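Local atomic coordinates of NAD(P)-dependent oxidoreductase (Pseudomonas putida, PDB entry 7A3W), a protein that probably uses NADPH to reduce imines, and works as a biocatalyst for conjugate reduction and reductive amination. Residues B[10-15]-B[33-38]; B[122-127]-B[140-145]. All coordinates share one frame; numbering follows the deposited sequence.

Contact 1: B[10-15]-B[33-38]. With NDP (NADPH dihydro-nicotinamide-adenine-dinucleotide phosphate), chain F.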
loop_
_atom_site.group_PDB
_atom_site.type_symbol
_atom_site.label_atom_id
_atom_site.label_comp_id
_atom_site.label_asym_id
_atom_site.label_seq_id
_atom_site.Cartn_x
_atom_site.Cartn_y
_atom_site.Cartn_z
ATOM N N SER B 10 16.549 24.884 25.297
ATOM C CA SER B 10 17.525 23.822 24.947
ATOM C C SER B 10 16.775 22.515 24.707
ATOM O O SER B 10 15.784 22.243 25.428
ATOM C CB SER B 10 18.597 23.657 25.992
ATOM O OG SER B 10 19.482 22.582 25.633
ATOM N N VAL B 11 17.234 21.743 23.718
ATOM C CA VAL B 11 16.740 20.364 23.474
ATOM C C VAL B 11 17.956 19.454 23.434
ATOM O O VAL B 11 18.947 19.878 22.901
ATOM C CB VAL B 11 15.937 20.280 22.177
ATOM C CG1 VAL B 11 15.363 18.891 21.999
ATOM C CG2 VAL B 11 14.845 21.338 22.157
ATOM N N SER B 12 17.834 18.242 23.953
ATOM C CA SER B 12 18.893 17.214 23.853
ATOM C C SER B 12 18.405 16.101 22.914
ATOM O O SER B 12 17.199 15.812 22.896
ATOM C CB SER B 12 19.293 16.690 25.202
ATOM O OG SER B 12 19.890 17.706 26.013
ATOM N N VAL B 13 19.307 15.585 22.087
ATOM C CA VAL B 13 19.057 14.443 21.168
ATOM C C VAL B 13 20.111 13.396 21.503
ATOM O O VAL B 13 21.300 13.727 21.477
ATOM C CB VAL B 13 19.101 14.877 19.690
ATOM C CG1 VAL B 13 18.982 13.691 18.737
ATOM C CG2 VAL B 13 18.041 15.948 19.388
ATOM N N LEU B 14 19.669 12.196 21.847
ATOM C CA LEU B 14 20.558 11.054 22.161
ATOM C C LEU B 14 20.357 10.022 21.049
ATOM O O LEU B 14 19.255 9.529 20.883
ATOM C CB LEU B 14 20.200 10.475 23.529
ATOM C CG LEU B 14 20.655 11.271 24.749
ATOM C CD1 LEU B 14 19.903 12.583 24.874
ATOM C CD2 LEU B 14 20.474 10.433 26.011
ATOM N N GLY B 15 21.412 9.745 20.294
ATOM C CA GLY B 15 21.401 8.865 19.118
ATOM C C GLY B 15 21.519 9.724 17.888
ATOM O O GLY B 15 20.564 10.491 17.598
ATOM N N GLY B 33 18.867 25.737 20.871
ATOM C CA GLY B 33 20.112 25.217 21.444
ATOM C C GLY B 33 20.006 23.708 21.425
ATOM O O GLY B 33 18.912 23.192 21.763
ATOM N N VAL B 34 21.007 23.011 20.923
ATOM C CA VAL B 34 20.907 21.526 20.906
ATOM C C VAL B 34 22.148 20.964 21.566
ATOM O O VAL B 34 23.228 21.288 21.106
ATOM C CB VAL B 34 20.726 20.945 19.498
ATOM C CG1 VAL B 34 20.625 19.428 19.562
ATOM C CG2 VAL B 34 19.523 21.528 18.802
ATOM N N THR B 35 21.946 20.074 22.532
ATOM C CA THR B 35 23.007 19.227 23.099
ATOM C C THR B 35 22.804 17.829 22.545
ATOM O O THR B 35 21.687 17.304 22.669
ATOM C CB THR B 35 22.998 19.261 24.628
ATOM O OG1 THR B 35 23.333 20.589 25.036
ATOM C CG2 THR B 35 23.964 18.262 25.228
ATOM N N VAL B 36 23.852 17.242 21.979
ATOM C CA VAL B 36 23.734 15.896 21.369
ATOM C C VAL B 36 24.588 14.939 22.164
ATOM O O VAL B 36 25.532 15.371 22.832
ATOM C CB VAL B 36 24.114 15.912 19.881
ATOM C CG1 VAL B 36 23.187 16.811 19.094
ATOM C CG2 VAL B 36 25.563 16.347 19.688
ATOM N N TRP B 37 24.239 13.667 22.075
ATOM C CA TRP B 37 25.079 12.577 22.618
ATOM C C TRP B 37 24.952 11.410 21.663
ATOM O O TRP B 37 23.852 11.172 21.145
ATOM C CB TRP B 37 24.661 12.157 24.025
ATOM C CG TRP B 37 25.446 10.970 24.493
ATOM C CD1 TRP B 37 26.694 11.016 25.043
ATOM C CD2 TRP B 37 25.096 9.577 24.395
ATOM N NE1 TRP B 37 27.128 9.749 25.319
ATOM C CE2 TRP B 37 26.180 8.847 24.924
ATOM C CE3 TRP B 37 23.991 8.870 23.912
ATOM C CZ2 TRP B 37 26.173 7.455 25.017
ATOM C CZ3 TRP B 37 23.996 7.491 23.985
ATOM C CH2 TRP B 37 25.077 6.790 24.523
ATOM N N ASN B 38 26.034 10.669 21.474
ATOM C CA ASN B 38 25.999 9.431 20.673
ATOM C C ASN B 38 27.015 8.463 21.249
ATOM O O ASN B 38 28.040 8.935 21.748
ATOM C CB ASN B 38 26.304 9.687 19.193
ATOM C CG ASN B 38 25.959 8.502 18.315
ATOM O OD1 ASN B 38 24.816 8.062 18.290
ATOM N ND2 ASN B 38 26.929 8.006 17.561
HETATM P PA NDP F . 21.024 4.001 12.696
HETATM O O1A NDP F . 21.457 5.020 11.681
HETATM O O2A NDP F . 21.493 2.565 12.637
HETATM O O5B NDP F . 21.423 4.598 14.126
HETATM C C5B NDP F . 21.357 3.769 15.301
HETATM C C4B NDP F . 21.711 4.649 16.472
HETATM O O4B NDP F . 21.636 3.872 17.703
HETATM C C3B NDP F . 23.119 5.256 16.441
HETATM O O3B NDP F . 23.072 6.491 17.117
HETATM C C2B NDP F . 23.900 4.202 17.210
HETATM O O2B NDP F . 25.128 4.616 17.821
HETATM C C1B NDP F . 22.897 3.951 18.327
HETATM N N9A NDP F . 23.154 2.726 19.058
HETATM C C8A NDP F . 23.142 1.432 18.613
HETATM N N7A NDP F . 23.433 0.567 19.555
HETATM C C5A NDP F . 23.600 1.341 20.694
HETATM C C6A NDP F . 23.921 1.026 22.027
HETATM N N6A NDP F . 24.106 -0.220 22.478
HETATM N N1A NDP F . 24.020 2.050 22.900
HETATM C C2A NDP F . 23.833 3.303 22.463
HETATM N N3A NDP F . 23.549 3.726 21.238
HETATM C C4A NDP F . 23.445 2.681 20.394
HETATM O O3 NDP F . 19.442 3.953 12.885
HETATM P PN NDP F . 18.379 5.094 12.471
HETATM O O1N NDP F . 18.045 4.818 11.054
HETATM O O2N NDP F . 18.911 6.453 12.816
HETATM O O5D NDP F . 17.133 4.658 13.352
HETATM C C5D NDP F . 16.983 5.005 14.745
HETATM C C4D NDP F . 15.597 4.613 15.185
HETATM O O4D NDP F . 14.605 5.391 14.460
HETATM C C3D NDP F . 15.221 3.134 14.976
HETATM O O3D NDP F . 14.582 2.639 16.145
HETATM C C2D NDP F . 14.344 3.182 13.738
HETATM O O2D NDP F . 13.461 2.069 13.683
HETATM C C1D NDP F . 13.659 4.543 13.874
HETATM N N1N NDP F . 13.257 5.154 12.569
HETATM C C2N NDP F . 14.155 5.403 11.554
HETATM C C3N NDP F . 13.739 5.806 10.301
HETATM C C7N NDP F . 14.681 6.078 9.177
HETATM O O7N NDP F . 14.196 6.305 8.070
HETATM N N7N NDP F . 15.990 6.120 9.367
HETATM C C4N NDP F . 12.300 6.056 10.068
HETATM C C5N NDP F . 11.448 5.794 11.201
HETATM C C6N NDP F . 11.932 5.483 12.385
HETATM P P2B NDP F . 26.445 4.564 16.885
HETATM O O1X NDP F . 26.421 3.170 16.261
HETATM O O2X NDP F . 26.415 5.736 15.929
HETATM O O3X NDP F . 27.499 4.710 17.962
HETATM O O HOH W 1 22.151 22.826 24.538
#

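Contact 2: B[122-127]-B[140-145]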
loop_
_atom_site.group_PDB
_atom_site.type_symbol
_atom_site.label_atom_id
_atom_site.label_comp_id
_atom_site.label_asym_id
_atom_site.label_seq_id
_atom_site.Cartn_x
_atom_site.Cartn_y
_atom_site.Cartn_z
ATOM N N VAL B 122 7.039 10.503 27.294
ATOM C CA VAL B 122 6.208 10.451 26.073
ATOM C C VAL B 122 6.869 9.438 25.141
ATOM O O VAL B 122 8.061 9.576 24.869
ATOM C CB VAL B 122 6.080 11.846 25.436
ATOM C CG1 VAL B 122 5.191 11.816 24.214
ATOM C CG2 VAL B 122 5.561 12.841 26.451
ATOM N N ASP B 123 6.097 8.456 24.686
ATOM C CA ASP B 123 6.569 7.477 23.683
ATOM C C ASP B 123 6.165 7.995 22.304
ATOM O O ASP B 123 5.150 8.717 22.194
ATOM C CB ASP B 123 6.040 6.083 23.998
ATOM C CG ASP B 123 6.935 5.048 23.344
ATOM O OD1 ASP B 123 8.109 5.033 23.718
ATOM O OD2 ASP B 123 6.461 4.320 22.444
ATOM N N ALA B 124 6.959 7.729 21.270
ATOM C CA ALA B 124 6.744 8.378 19.962
ATOM C C ALA B 124 7.178 7.437 18.838
ATOM O O ALA B 124 7.837 6.394 19.086
ATOM C CB ALA B 124 7.427 9.718 19.903
ATOM N N GLY B 125 6.678 7.705 17.652
ATOM C CA GLY B 125 6.968 6.877 16.474
ATOM C C GLY B 125 7.032 7.777 15.263
ATOM O O GLY B 125 6.059 8.526 15.032
ATOM N N ILE B 126 8.164 7.742 14.563
ATOM C CA ILE B 126 8.431 8.631 13.401
ATOM C C ILE B 126 7.891 7.964 12.136
ATOM O O ILE B 126 8.318 6.834 11.807
ATOM C CB ILE B 126 9.915 8.990 13.272
ATOM C CG1 ILE B 126 10.485 9.583 14.567
ATOM C CG2 ILE B 126 10.095 9.918 12.083
ATOM C CD1 ILE B 126 11.989 9.652 14.640
ATOM N N MET B 127 6.986 8.638 11.450
ATOM C CA MET B 127 6.252 8.077 10.290
ATOM C C MET B 127 6.809 8.689 8.990
ATOM O O MET B 127 6.030 9.188 8.152
ATOM C CB MET B 127 4.746 8.329 10.459
ATOM C CG MET B 127 4.209 8.024 11.882
ATOM S SD MET B 127 4.793 6.398 12.564
ATOM C CE MET B 127 3.910 5.247 11.521
ATOM N N ILE B 140 4.709 12.480 13.274
ATOM C CA ILE B 140 5.208 11.661 14.404
ATOM C C ILE B 140 4.006 11.374 15.305
ATOM O O ILE B 140 3.170 12.276 15.549
ATOM C CB ILE B 140 6.364 12.377 15.128
ATOM C CG1 ILE B 140 7.507 12.624 14.148
ATOM C CG2 ILE B 140 6.817 11.582 16.354
ATOM C CD1 ILE B 140 8.653 13.474 14.694
ATOM N N LEU B 141 3.913 10.125 15.726
ATOM C CA LEU B 141 2.895 9.655 16.679
ATOM C C LEU B 141 3.442 9.864 18.086
ATOM O O LEU B 141 4.639 9.587 18.282
ATOM C CB LEU B 141 2.686 8.159 16.425
ATOM C CG LEU B 141 2.208 7.759 15.029
ATOM C CD1 LEU B 141 1.925 6.263 15.022
ATOM C CD2 LEU B 141 0.976 8.561 14.603
ATOM N N TYR B 142 2.581 10.255 19.027
ATOM C CA TYR B 142 2.963 10.431 20.445
ATOM C C TYR B 142 1.892 9.827 21.345
ATOM O O TYR B 142 0.678 9.924 21.006
ATOM C CB TYR B 142 3.120 11.906 20.797
ATOM C CG TYR B 142 4.147 12.655 19.994
ATOM C CD1 TYR B 142 5.478 12.683 20.375
ATOM C CD2 TYR B 142 3.784 13.355 18.858
ATOM C CE1 TYR B 142 6.418 13.386 19.647
ATOM C CE2 TYR B 142 4.708 14.090 18.132
ATOM C CZ TYR B 142 6.040 14.092 18.520
ATOM O OH TYR B 142 6.978 14.752 17.788
ATOM N N SER B 143 2.331 9.291 22.475
ATOM C CA SER B 143 1.438 8.871 23.576
ATOM C C SER B 143 2.167 9.015 24.905
ATOM O O SER B 143 3.403 8.919 24.942
ATOM C CB SER B 143 0.893 7.479 23.374
ATOM O OG SER B 143 1.890 6.493 23.638
ATOM N N GLY B 144 1.414 9.288 25.972
ATOM C CA GLY B 144 1.982 9.410 27.323
ATOM C C GLY B 144 1.537 10.722 27.930
ATOM O O GLY B 144 0.443 11.190 27.608
ATOM N N ASN B 145 2.381 11.280 28.774
ATOM C CA ASN B 145 2.041 12.417 29.641
ATOM C C ASN B 145 1.524 13.554 28.770
ATOM O O ASN B 145 2.279 14.099 27.955
ATOM C CB ASN B 145 3.259 12.799 30.465
ATOM C CG ASN B 145 2.939 13.829 31.506
ATOM O OD1 ASN B 145 2.283 14.826 31.209
ATOM N ND2 ASN B 145 3.440 13.591 32.702
#

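Contact 1: B[10-15]-B[33-38]
Trp37 lays the CE3 corner of its indole against Leu14, whose CB meets that ring edge near the ring plane at 4.1 Å from CE3. Trp37 shares its face of the sheet with Leu14, Ser12 and Thr35, and CG anti to the backbone N (chi1 175°) puts the CE3 edge beside Leu14. Beneath the indole, strands 10-14 and 33-37 run parallel, joined by five backbone hydrogen bonds from Val11 N to Gly33 O through to Gly15 N to Trp37 O. At the far end one water joins Ser10 OG and Thr35 OG1, 2.9 and 2.6 Å away, and Ser10 OG also bonds Ser65. Where the strands end, Asn38 grips the NADPH with both ends of its amide: OD1 accepts from the ribose hydroxyl O3B at 2.6 Å, and ND2 donates to O2X of the 2'-phosphate at 2.8 Å. Gly15, first glycine of a GxGxxG pattern, brings its CA within 3.5 Å of O3B, with backbone angles that call for glycine. This is the opening beta-alpha-beta unit of a Rossmann fold: helix 18-29 packs on Val11, Val34 and Val36, helix 58-64 on the Trp37 face, and strand 67-70 continues the sheet beyond strand 10-14.

Contact 2: B[122-127]-B[140-145]
With CG anti to its carbonyl carbon (chi1 -59°), Tyr142 brings CD1 to Ala124 CB at 3.6 Å and to Val122 CG1 at 3.9 Å, both obliquely to the ring, across an antiparallel strand pair in the Rossmann-type domain. Ile140 CG2, from the same strand as the tyrosine, sits over one ring face, offset toward the rim, and also reaches Ala124 CB.

Leu141, the residue before Tyr142, points to the other face of the pair. There Met127 bends at chi2 and chi3 and crosses Leu141 at about a right angle; its CG lies 3.7 Å from Leu141 CG and its SD 3.8 Å from Leu141 CD1. Helix 173-200 and Met215 of the second subunit also pack on Met127. An alanine in place of Met127 would probably leave a gap beside Leu141 and lose the packing against Met215 of the second subunit.

Asp123 and Ser143 turn their polar ends outside the pair, Asp123 OD1 to a salt bridge with Lys75 and Ser143 OG to Cys173 N and Asp169 O. Their backbones form one of two hydrogen-bonded pairs, Gly125 with Leu141 the other. In the latter, Gly125 N donates to Leu141 O and Leu141 N to Gly125 O, each bond 2.8 Å long.

Contact 1 precedes contact 2 along the chain, and both belong to one mixed sheet in the NAD-binding domain. Strands 67-70 and 95-98 lie between strand 10-14 and strand 120-126, putting the contact centres about 18 Å apart and their nearest atoms about 9 Å apart, without touching. Contact 1 is a parallel pairing whose strand ends hold the adenosine side of the cofactor; contact 2 is where the sheet turns antiparallel, strand 140-144 running antiparallel to strand 120-126, with the short strand 164-165 parallel to it beyond. The same NADPH pocket draws on both, through Gly15 and Asn38 in the first and Ile126 in the second. Contact 2 additionally faces helix 173-200 and the second subunit.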